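Local coordinates for protein 16 kDa salivary peptide (Culex quinquefasciatus, PDB 7KCG) that is of unknown function but adopts a beta-trefoil fold of the ricin-type lectin family and may bind sugars as a mosquito salivary protein, at residues G63-E68 with K84-D89; D33-S38 with L80-S85; R45-A50 with R58-G63. All blocks are in the same frame, centred on the assembly; numbering follows the deposited sequence.

Contact 1 (G63-E68 with K84-D89). With FMT (formic acid), chain D.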
loop_
_atom_site.group_PDB
_atom_site.type_symbol
_atom_site.label_atom_id
_atom_site.label_comp_id
_atom_site.label_asym_id
_atom_site.label_seq_id
_atom_site.Cartn_x
_atom_site.Cartn_y
_atom_site.Cartn_z
ATOM N N GLY A 63 -8.348 11.068 -0.443
ATOM C CA GLY A 63 -9.115 10.514 0.658
ATOM C C GLY A 63 -9.623 9.113 0.428
ATOM O O GLY A 63 -10.547 8.676 1.124
ATOM N N GLU A 64 -9.043 8.397 -0.532
ATOM C CA GLU A 64 -9.538 7.105 -0.981
ATOM C C GLU A 64 -8.748 5.962 -0.353
ATOM O O GLU A 64 -7.531 6.065 -0.168
ATOM C CB GLU A 64 -9.460 7.029 -2.506
ATOM C CG GLU A 64 -10.342 8.069 -3.193
ATOM C CD GLU A 64 -9.919 8.353 -4.631
ATOM O OE1 GLU A 64 -8.956 7.727 -5.121
ATOM O OE2 GLU A 64 -10.563 9.209 -5.282
ATOM N N GLU A 65 -9.451 4.880 -0.013
ATOM C CA GLU A 65 -8.835 3.728 0.640
ATOM C C GLU A 65 -8.096 2.854 -0.358
ATOM O O GLU A 65 -8.565 2.621 -1.471
ATOM C CB GLU A 65 -9.884 2.864 1.336
ATOM C CG GLU A 65 -10.456 3.410 2.608
ATOM C CD GLU A 65 -11.237 2.346 3.362
ATOM O OE1 GLU A 65 -12.291 1.889 2.851
ATOM O OE2 GLU A 65 -10.789 1.960 4.462
ATOM N N LEU A 66 -6.943 2.341 0.064
ATOM C CA LEU A 66 -6.188 1.385 -0.727
ATOM C C LEU A 66 -6.755 -0.015 -0.521
ATOM O O LEU A 66 -6.954 -0.442 0.617
ATOM C CB LEU A 66 -4.714 1.427 -0.301
ATOM C CG LEU A 66 -3.779 0.564 -1.128
ATOM C CD1 LEU A 66 -3.559 1.230 -2.467
ATOM C CD2 LEU A 66 -2.452 0.358 -0.391
ATOM N N PHE A 67 -7.022 -0.742 -1.609
ATOM C CA PHE A 67 -7.555 -2.090 -1.430
ATOM C C PHE A 67 -7.122 -2.981 -2.582
ATOM O O PHE A 67 -6.688 -2.509 -3.631
ATOM C CB PHE A 67 -9.091 -2.097 -1.273
ATOM C CG PHE A 67 -9.850 -1.871 -2.557
ATOM C CD1 PHE A 67 -9.968 -0.606 -3.089
ATOM C CD2 PHE A 67 -10.484 -2.927 -3.192
ATOM C CE1 PHE A 67 -10.691 -0.394 -4.260
ATOM C CE2 PHE A 67 -11.209 -2.722 -4.378
ATOM C CZ PHE A 67 -11.306 -1.462 -4.900
ATOM N N GLU A 68 -7.197 -4.289 -2.351
ATOM C CA GLU A 68 -6.889 -5.277 -3.373
ATOM C C GLU A 68 -8.188 -5.858 -3.909
ATOM O O GLU A 68 -9.096 -6.177 -3.138
ATOM C CB GLU A 68 -6.006 -6.403 -2.831
ATOM C CG GLU A 68 -5.665 -7.448 -3.897
ATOM C CD GLU A 68 -4.787 -8.582 -3.393
ATOM O OE1 GLU A 68 -4.324 -8.531 -2.231
ATOM O OE2 GLU A 68 -4.553 -9.536 -4.168
ATOM N N LYS A 84 -15.895 5.773 -1.891
ATOM C CA LYS A 84 -15.764 6.227 -0.482
ATOM C C LYS A 84 -16.680 5.455 0.474
ATOM O O LYS A 84 -16.747 5.837 1.636
ATOM C CB LYS A 84 -15.656 7.744 -0.352
ATOM C CG LYS A 84 -14.327 8.322 -0.802
ATOM C CD LYS A 84 -14.161 9.768 -0.437
ATOM C CE LYS A 84 -13.317 10.520 -1.438
ATOM N NZ LYS A 84 -12.817 11.793 -0.872
ATOM N N SER A 85 -17.329 4.397 -0.002
ATOM C CA SER A 85 -18.090 3.497 0.895
ATOM C C SER A 85 -17.065 2.661 1.662
ATOM O O SER A 85 -16.181 2.140 1.039
ATOM C CB SER A 85 -18.987 2.601 0.106
ATOM O OG SER A 85 -18.524 2.428 -1.213
ATOM N N LEU A 86 -17.193 2.550 2.972
ATOM C CA LEU A 86 -16.191 1.816 3.736
ATOM C C LEU A 86 -16.179 0.348 3.322
ATOM O O LEU A 86 -17.225 -0.310 3.276
ATOM C CB LEU A 86 -16.476 1.951 5.222
ATOM C CG LEU A 86 -15.319 1.622 6.157
ATOM C CD1 LEU A 86 -14.173 2.614 5.969
ATOM C CD2 LEU A 86 -15.820 1.616 7.600
ATOM N N ILE A 87 -14.997 -0.169 3.012
ATOM C CA ILE A 87 -14.846 -1.554 2.580
ATOM C C ILE A 87 -14.723 -2.428 3.821
ATOM O O ILE A 87 -13.824 -2.227 4.646
ATOM C CB ILE A 87 -13.635 -1.712 1.646
ATOM C CG1 ILE A 87 -13.938 -1.015 0.327
ATOM C CG2 ILE A 87 -13.294 -3.173 1.408
ATOM C CD1 ILE A 87 -12.837 -1.116 -0.707
ATOM N N ASN A 88 -15.632 -3.398 3.954
ATOM C CA ASN A 88 -15.777 -4.185 5.168
ATOM C C ASN A 88 -15.498 -5.672 4.964
ATOM O O ASN A 88 -15.711 -6.461 5.895
ATOM C CB ASN A 88 -17.194 -3.989 5.737
ATOM C CG ASN A 88 -17.260 -4.225 7.232
ATOM O OD1 ASN A 88 -16.275 -4.028 7.955
ATOM N ND2 ASN A 88 -18.427 -4.652 7.708
ATOM N N ASP A 89 -15.020 -6.083 3.789
ATOM C CA ASP A 89 -14.831 -7.496 3.475
ATOM C C ASP A 89 -13.377 -7.955 3.595
ATOM O O ASP A 89 -13.038 -9.031 3.086
ATOM C CB ASP A 89 -15.356 -7.809 2.065
ATOM C CG ASP A 89 -14.537 -7.156 0.959
ATOM O OD1 ASP A 89 -13.546 -6.443 1.250
ATOM O OD2 ASP A 89 -14.879 -7.358 -0.228
HETATM C C FMT D . -17.329 -4.146 -0.160
HETATM O O1 FMT D . -17.160 -4.214 1.040
HETATM O O2 FMT D . -16.924 -3.172 -0.919
#

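Contact 2 (D33-S38 with L80-S85). With FMT (formic acid), chain C.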
loop_
_atom_site.group_PDB
_atom_site.type_symbol
_atom_site.label_atom_id
_atom_site.label_comp_id
_atom_site.label_asym_id
_atom_site.label_seq_id
_atom_site.Cartn_x
_atom_site.Cartn_y
_atom_site.Cartn_z
ATOM N N ASP A 33 -15.303 4.192 -9.962
ATOM C CA ASP A 33 -15.265 3.738 -8.557
ATOM C C ASP A 33 -13.838 3.310 -8.202
ATOM O O ASP A 33 -13.564 3.207 -7.014
ATOM C CB ASP A 33 -16.165 2.525 -8.393
ATOM C CG ASP A 33 -17.638 2.846 -8.551
ATOM O OD1 ASP A 33 -18.032 3.977 -8.205
ATOM O OD2 ASP A 33 -18.375 1.960 -9.014
ATOM N N ARG A 34 -12.987 3.057 -9.205
ATOM C CA ARG A 34 -11.639 2.516 -8.902
ATOM C C ARG A 34 -10.538 3.374 -9.539
ATOM O O ARG A 34 -10.552 3.495 -10.753
ATOM C CB ARG A 34 -11.592 1.062 -9.374
ATOM C CG ARG A 34 -12.368 0.086 -8.507
ATOM C CD ARG A 34 -12.789 -1.136 -9.291
ATOM N NE ARG A 34 -13.727 -1.934 -8.525
ATOM C CZ ARG A 34 -15.045 -1.816 -8.604
ATOM N NH1 ARG A 34 -15.583 -0.933 -9.426
ATOM N NH2 ARG A 34 -15.823 -2.582 -7.863
ATOM N N ARG A 35 -9.642 3.962 -8.744
ATOM C CA ARG A 35 -8.489 4.743 -9.260
ATOM C C ARG A 35 -7.218 3.915 -9.098
ATOM O O ARG A 35 -7.128 3.147 -8.151
ATOM C CB ARG A 35 -8.335 6.084 -8.543
ATOM C CG ARG A 35 -7.105 6.897 -8.916
ATOM C CD ARG A 35 -6.919 8.158 -8.100
ATOM N NE ARG A 35 -8.183 8.757 -7.726
ATOM C CZ ARG A 35 -8.879 9.581 -8.494
ATOM N NH1 ARG A 35 -8.424 9.913 -9.688
ATOM N NH2 ARG A 35 -10.026 10.068 -8.065
ATOM N N HIS A 36 -6.270 4.073 -10.010
ATOM C CA HIS A 36 -5.054 3.231 -9.990
ATOM C C HIS A 36 -4.024 3.773 -9.011
ATOM O O HIS A 36 -4.176 4.901 -8.562
ATOM C CB HIS A 36 -4.490 3.151 -11.404
ATOM C CG HIS A 36 -5.082 2.056 -12.223
ATOM N ND1 HIS A 36 -5.708 2.292 -13.427
ATOM C CD2 HIS A 36 -5.140 0.724 -12.020
ATOM C CE1 HIS A 36 -6.125 1.151 -13.929
ATOM N NE2 HIS A 36 -5.793 0.176 -13.085
ATOM N N VAL A 37 -3.019 2.968 -8.705
ATOM C CA VAL A 37 -1.944 3.412 -7.826
ATOM C C VAL A 37 -0.638 3.400 -8.605
ATOM O O VAL A 37 -0.448 2.603 -9.532
ATOM C CB VAL A 37 -1.810 2.546 -6.558
ATOM C CG1 VAL A 37 -3.034 2.699 -5.676
ATOM C CG2 VAL A 37 -1.604 1.095 -6.940
ATOM N N SER A 38 0.269 4.286 -8.214
ATOM C CA SER A 38 1.511 4.443 -8.951
ATOM C C SER A 38 2.612 4.888 -7.990
ATOM O O SER A 38 2.487 4.756 -6.767
ATOM C CB SER A 38 1.304 5.420 -10.118
ATOM O OG SER A 38 2.299 5.213 -11.093
ATOM N N LEU A 80 -7.329 2.444 -5.557
ATOM C CA LEU A 80 -7.956 3.387 -4.643
ATOM C C LEU A 80 -9.468 3.409 -4.891
ATOM O O LEU A 80 -9.912 3.408 -6.040
ATOM C CB LEU A 80 -7.365 4.783 -4.827
ATOM C CG LEU A 80 -5.880 4.911 -4.489
ATOM C CD1 LEU A 80 -5.422 6.350 -4.595
ATOM C CD2 LEU A 80 -5.649 4.366 -3.086
ATOM N N TRP A 81 -10.251 3.424 -3.808
ATOM C CA TRP A 81 -11.709 3.240 -3.861
ATOM C C TRP A 81 -12.390 4.602 -4.010
ATOM O O TRP A 81 -12.602 5.312 -3.025
ATOM C CB TRP A 81 -12.157 2.487 -2.613
ATOM C CG TRP A 81 -13.606 2.134 -2.498
ATOM C CD1 TRP A 81 -14.400 2.343 -1.417
ATOM C CD2 TRP A 81 -14.416 1.458 -3.466
ATOM N NE1 TRP A 81 -15.667 1.877 -1.661
ATOM C CE2 TRP A 81 -15.699 1.320 -2.910
ATOM C CE3 TRP A 81 -14.183 0.965 -4.749
ATOM C CZ2 TRP A 81 -16.747 0.711 -3.592
ATOM C CZ3 TRP A 81 -15.226 0.359 -5.425
ATOM C CH2 TRP A 81 -16.492 0.242 -4.847
ATOM N N ILE A 82 -12.748 5.025 -5.224
ATOM C CA ILE A 82 -13.296 6.409 -5.428
ATOM C C ILE A 82 -14.650 6.614 -4.743
ATOM O O ILE A 82 -14.864 7.691 -4.202
ATOM C CB ILE A 82 -13.350 6.766 -6.924
ATOM C CG1 ILE A 82 -12.015 6.491 -7.615
ATOM C CG2 ILE A 82 -13.791 8.203 -7.140
ATOM C CD1 ILE A 82 -12.012 6.864 -9.074
ATOM N N LYS A 83 -15.506 5.605 -4.728
ATOM C CA LYS A 83 -16.874 5.718 -4.155
ATOM C C LYS A 83 -16.874 6.179 -2.693
ATOM O O LYS A 83 -17.830 6.863 -2.316
ATOM C CB LYS A 83 -17.591 4.381 -4.332
ATOM C CG LYS A 83 -19.093 4.393 -4.083
ATOM C CD LYS A 83 -19.867 3.538 -5.051
ATOM C CE LYS A 83 -20.102 2.133 -4.545
ATOM N NZ LYS A 83 -20.749 2.124 -3.213
ATOM N N LYS A 84 -15.895 5.773 -1.891
ATOM C CA LYS A 84 -15.764 6.227 -0.482
ATOM C C LYS A 84 -16.680 5.455 0.474
ATOM O O LYS A 84 -16.747 5.837 1.636
ATOM C CB LYS A 84 -15.656 7.744 -0.352
ATOM C CG LYS A 84 -14.327 8.322 -0.802
ATOM C CD LYS A 84 -14.161 9.768 -0.437
ATOM C CE LYS A 84 -13.317 10.520 -1.438
ATOM N NZ LYS A 84 -12.817 11.793 -0.872
ATOM N N SER A 85 -17.329 4.397 -0.002
ATOM C CA SER A 85 -18.090 3.497 0.895
ATOM C C SER A 85 -17.065 2.661 1.662
ATOM O O SER A 85 -16.181 2.140 1.039
ATOM C CB SER A 85 -18.987 2.601 0.106
ATOM O OG SER A 85 -18.524 2.428 -1.213
HETATM C C FMT C . -13.324 -5.127 -6.314
HETATM O O1 FMT C . -13.098 -6.242 -5.893
HETATM O O2 FMT C . -13.014 -4.689 -7.489
#

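Contact 3 (R45-A50 with R58-G63)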
loop_
_atom_site.group_PDB
_atom_site.type_symbol
_atom_site.label_atom_id
_atom_site.label_comp_id
_atom_site.label_asym_id
_atom_site.label_seq_id
_atom_site.Cartn_x
_atom_site.Cartn_y
_atom_site.Cartn_z
ATOM N N ARG A 45 1.690 11.758 0.432
ATOM C CA ARG A 45 1.194 11.474 1.796
ATOM C C ARG A 45 0.039 10.475 1.873
ATOM O O ARG A 45 -0.798 10.467 0.970
ATOM C CB ARG A 45 0.916 12.794 2.503
ATOM C CG ARG A 45 2.179 13.592 2.775
ATOM C CD ARG A 45 1.987 15.090 2.675
ATOM N NE ARG A 45 1.704 15.683 3.971
ATOM C CZ ARG A 45 2.628 16.125 4.812
ATOM N NH1 ARG A 45 3.906 16.042 4.494
ATOM N NH2 ARG A 45 2.270 16.654 5.967
ATOM N N TRP A 46 0.083 9.586 2.857
ATOM C CA TRP A 46 -0.992 8.641 3.127
ATOM C C TRP A 46 -1.399 8.764 4.589
ATOM O O TRP A 46 -0.711 9.399 5.396
ATOM C CB TRP A 46 -0.559 7.202 2.819
ATOM C CG TRP A 46 -0.144 6.986 1.403
ATOM C CD1 TRP A 46 1.024 7.381 0.815
ATOM C CD2 TRP A 46 -0.894 6.310 0.392
ATOM N NE1 TRP A 46 1.044 6.993 -0.501
ATOM C CE2 TRP A 46 -0.128 6.342 -0.789
ATOM C CE3 TRP A 46 -2.142 5.680 0.372
ATOM C CZ2 TRP A 46 -0.562 5.763 -1.971
ATOM C CZ3 TRP A 46 -2.576 5.118 -0.804
ATOM C CH2 TRP A 46 -1.789 5.163 -1.965
ATOM N N THR A 47 -2.527 8.147 4.947
ATOM C CA THR A 47 -2.944 8.073 6.342
ATOM C C THR A 47 -3.156 6.615 6.727
ATOM O O THR A 47 -3.956 5.912 6.098
ATOM C CB THR A 47 -4.210 8.892 6.609
ATOM O OG1 THR A 47 -3.915 10.284 6.444
ATOM C CG2 THR A 47 -4.675 8.671 8.032
ATOM N N ILE A 48 -2.435 6.167 7.753
ATOM C CA ILE A 48 -2.543 4.808 8.267
ATOM C C ILE A 48 -3.315 4.839 9.576
ATOM O O ILE A 48 -2.966 5.595 10.494
ATOM C CB ILE A 48 -1.156 4.174 8.463
ATOM C CG1 ILE A 48 -0.488 3.946 7.105
ATOM C CG2 ILE A 48 -1.289 2.878 9.238
ATOM C CD1 ILE A 48 0.797 3.139 7.164
ATOM N N THR A 49 -4.339 4.001 9.642
ATOM C CA THR A 49 -5.189 3.944 10.842
ATOM C C THR A 49 -5.233 2.502 11.325
ATOM O O THR A 49 -5.457 1.625 10.509
ATOM C CB THR A 49 -6.595 4.466 10.536
ATOM O OG1 THR A 49 -6.517 5.681 9.792
ATOM C CG2 THR A 49 -7.421 4.684 11.785
ATOM N N ALA A 50 -5.057 2.292 12.618
ATOM C CA ALA A 50 -5.132 0.943 13.195
ATOM C C ALA A 50 -6.557 0.426 13.198
ATOM O O ALA A 50 -7.465 1.208 13.475
ATOM C CB ALA A 50 -4.581 0.922 14.583
ATOM N N ARG A 58 -5.098 4.969 3.568
ATOM C CA ARG A 58 -5.881 5.944 2.770
ATOM C C ARG A 58 -4.986 7.000 2.123
ATOM O O ARG A 58 -4.149 7.539 2.790
ATOM C CB ARG A 58 -6.906 6.641 3.657
ATOM C CG ARG A 58 -7.993 7.356 2.886
ATOM C CD ARG A 58 -9.024 7.925 3.810
ATOM N NE ARG A 58 -9.806 6.949 4.526
ATOM C CZ ARG A 58 -10.982 6.521 4.148
ATOM N NH1 ARG A 58 -11.510 6.952 3.029
ATOM N NH2 ARG A 58 -11.630 5.653 4.880
ATOM N N ASN A 59 -5.219 7.263 0.845
ATOM C CA ASN A 59 -4.480 8.284 0.071
ATOM C C ASN A 59 -4.980 9.646 0.505
ATOM O O ASN A 59 -6.115 9.909 0.290
ATOM C CB ASN A 59 -4.713 8.114 -1.416
ATOM C CG ASN A 59 -4.003 9.163 -2.227
ATOM O OD1 ASN A 59 -4.530 10.241 -2.433
ATOM N ND2 ASN A 59 -2.817 8.846 -2.691
ATOM N N ASN A 60 -4.100 10.437 1.105
ATOM C CA ASN A 60 -4.366 11.758 1.724
ATOM C C ASN A 60 -4.909 12.789 0.745
ATOM O O ASN A 60 -5.719 13.589 1.140
ATOM C CB ASN A 60 -3.061 12.389 2.186
ATOM C CG ASN A 60 -2.830 12.170 3.656
ATOM O OD1 ASN A 60 -3.440 11.306 4.216
ATOM N ND2 ASN A 60 -1.980 12.952 4.287
ATOM N N LYS A 61 -4.492 12.698 -0.493
ATOM C CA LYS A 61 -4.788 13.693 -1.515
ATOM C C LYS A 61 -6.238 13.569 -1.961
ATOM O O LYS A 61 -6.964 14.569 -2.038
ATOM C CB LYS A 61 -3.848 13.541 -2.709
ATOM N N HIS A 62 -6.680 12.342 -2.231
ATOM C CA HIS A 62 -8.039 12.067 -2.665
ATOM C C HIS A 62 -8.922 11.476 -1.577
ATOM O O HIS A 62 -10.141 11.389 -1.774
ATOM C CB HIS A 62 -8.005 11.120 -3.871
ATOM C CG HIS A 62 -7.421 11.741 -5.099
ATOM N ND1 HIS A 62 -8.177 12.035 -6.213
ATOM C CD2 HIS A 62 -6.157 12.132 -5.386
ATOM C CE1 HIS A 62 -7.404 12.579 -7.136
ATOM N NE2 HIS A 62 -6.173 12.649 -6.660
ATOM N N GLY A 63 -8.348 11.068 -0.443
ATOM C CA GLY A 63 -9.115 10.514 0.658
ATOM C C GLY A 63 -9.623 9.113 0.428
ATOM O O GLY A 63 -10.547 8.676 1.124
#

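Contact 1 (G63-E68 with K84-D89)
From Glu65 and Phe67 on strand 64-69 to Leu86 and Ile87 in the loop between strands 76-81 and 93-98 of the beta-trefoil, the touching segments run at 31° to each other, and even their nearest CA atoms, of Glu64 and Lys84, are 6.3 Å apart. Pairing as in a sheet is absent, and side chains carry the contact. Glu65 holds CG anti to its carbonyl carbon (chi1 -74°) and sends OE1 to the backbone of Ile87, whose N gives it a weak hydrogen bond, long at 3.4 Å but nearly straight at 171°. The other oxygen, OE2, forms a salt bridge with Arg56, whose NH2 also donates to Ile87 O, binding strand and loop to a common partner. Leu86 CD1 rests against the carboxylate, 3.7 Å from Glu65 OE1. Lys84 passes its aliphatic CD by Gly63 O, while its NZ is hydrogen-bonded to His62 O. Beyond Ile87, Asn88 N gives a weak hydrogen bond to a formic acid molecule, probably from the crystallisation liquor. Ile87 meets Phe67 at about a right angle: its CD1 lies over one ring face in a CH-pi contact, 3.8 Å from the ring centroid and closest to CG.

Contact 2 (D33-S38 with L80-S85)
Arg35 and Leu80 form an antiparallel hydrogen-bonded pair joining strands 34-40 and 76-81 of the beta-trefoil. Leu80 N gives to Arg35 O at 2.7 Å, and Arg35 N returns a nearly straight bond (170°) to Leu80 O. Next along, Arg34 and Trp81 make a non-hydrogen-bonded pair. Where the strand of Trp81 ends, Ile82 N still reaches Asp33 O at 2.7 Å, but bent to 142° and from above the carbonyl plane.

The tight part is on the face of Arg35 and Leu80. Val37 CG1 packs on Leu80 CG at 3.8 Å, and Leu66 lies against both residues. Ile82 CD1 lies 3.8 Å from Arg35 CB and over one face of the guanidinium, toward its rim. The charge of Arg35 has its acidic partner in Glu64.

The Arg34 and Trp81 side is more polar. The two side chains run alongside each other, Trp81 CZ3 above the centre of the guanidinium, 3.9 Å from Arg34 CZ, and the planes 71° apart: the indole presents its edge to the guanidinium face. Arg34 NE donates to O2 of a formic acid, probably from the crystallisation liquor, which Ser69 and Gln70 also bind; NH1 pairs with Asp31. The loose end is that of Asp33 and Lys83: Lys83 CD passes Asp33 OD1 at 3.7 Å, while the exposed lysine turns NZ to Ser85 OG, which also accepts from Trp81 NE1.

Each arginine is thus paired with an acid, and the guanidinium groups would probably help keep Asp31 and Glu64 ionised.

Contact 3 (R45-A50 with R58-G63)
Thr47 and Arg58 form an antiparallel hydrogen-bonded pair of a beta hairpin in the beta-trefoil: Thr47 N gives to Arg58 O at 2.8 Å, and Arg58 N returns to Thr47 O at 2.9 Å. Arg58 O also meets Trp46 CA in a CA-H...O contact. Past the strand end, Asn60 N reaches Arg45 O in a weak bond. The side chain of Asn60 crosses that of Thr47 at about a right angle, and its OD1 accepts from Thr47 OG1, modelled at 2.5 Å, so short that the exact length is doubtful.

Asn59 lies on the same face of the sheet as Trp46. Its OD1 accepts from His62 N at 3.0 Å; this Asx motif, with weaker bonds from Lys61 N to OD1 and Gly63 N to Asn59 O, secures the turn. Arg58 NH1 closes the loop on Gly63 O at 2.7 Å. Asn59 CB lies over one face of the Trp46 six-membered ring in a CH-pi contact; on the same side ND2 sits 3.8 Å above the indole plane, toward the rim, the amide turned 85° to it. Trp46 NE1 donates to Leu23 O.

Strand 45-51 is flanked by strands 12-16 and 54-59, and Trp46 packs on Val12, Ile14 and Ile57.

Contacts 1 and 2 have centres 8 Å apart and share Lys84 and Ser85; strands 64-69 and 76-81, neighbours in one sheet, connect them. Glu64 OE1 of contact 1 makes a salt bridge of 2.9 Å with Arg35 NE of contact 2, and Glu65 O probably accepts from Trp81 N at 3.0 Å. Contact 3 shares Gly63 with contact 1, and a probable bond between Glu64 O and Asn59 N (2.8 Å) continues the sheet. Contact 3 is nested within the loop closed by contact 2, and Leu80 CD1 packs on Asn59 CB at 3.7 Å. The rings of Phe67 and Trp81 meet at about 80°; Phe67 lies about 4 Å from contact 2's formic acid, Trp81 about 5 Å from contact 1's, and such molecules often mark pockets.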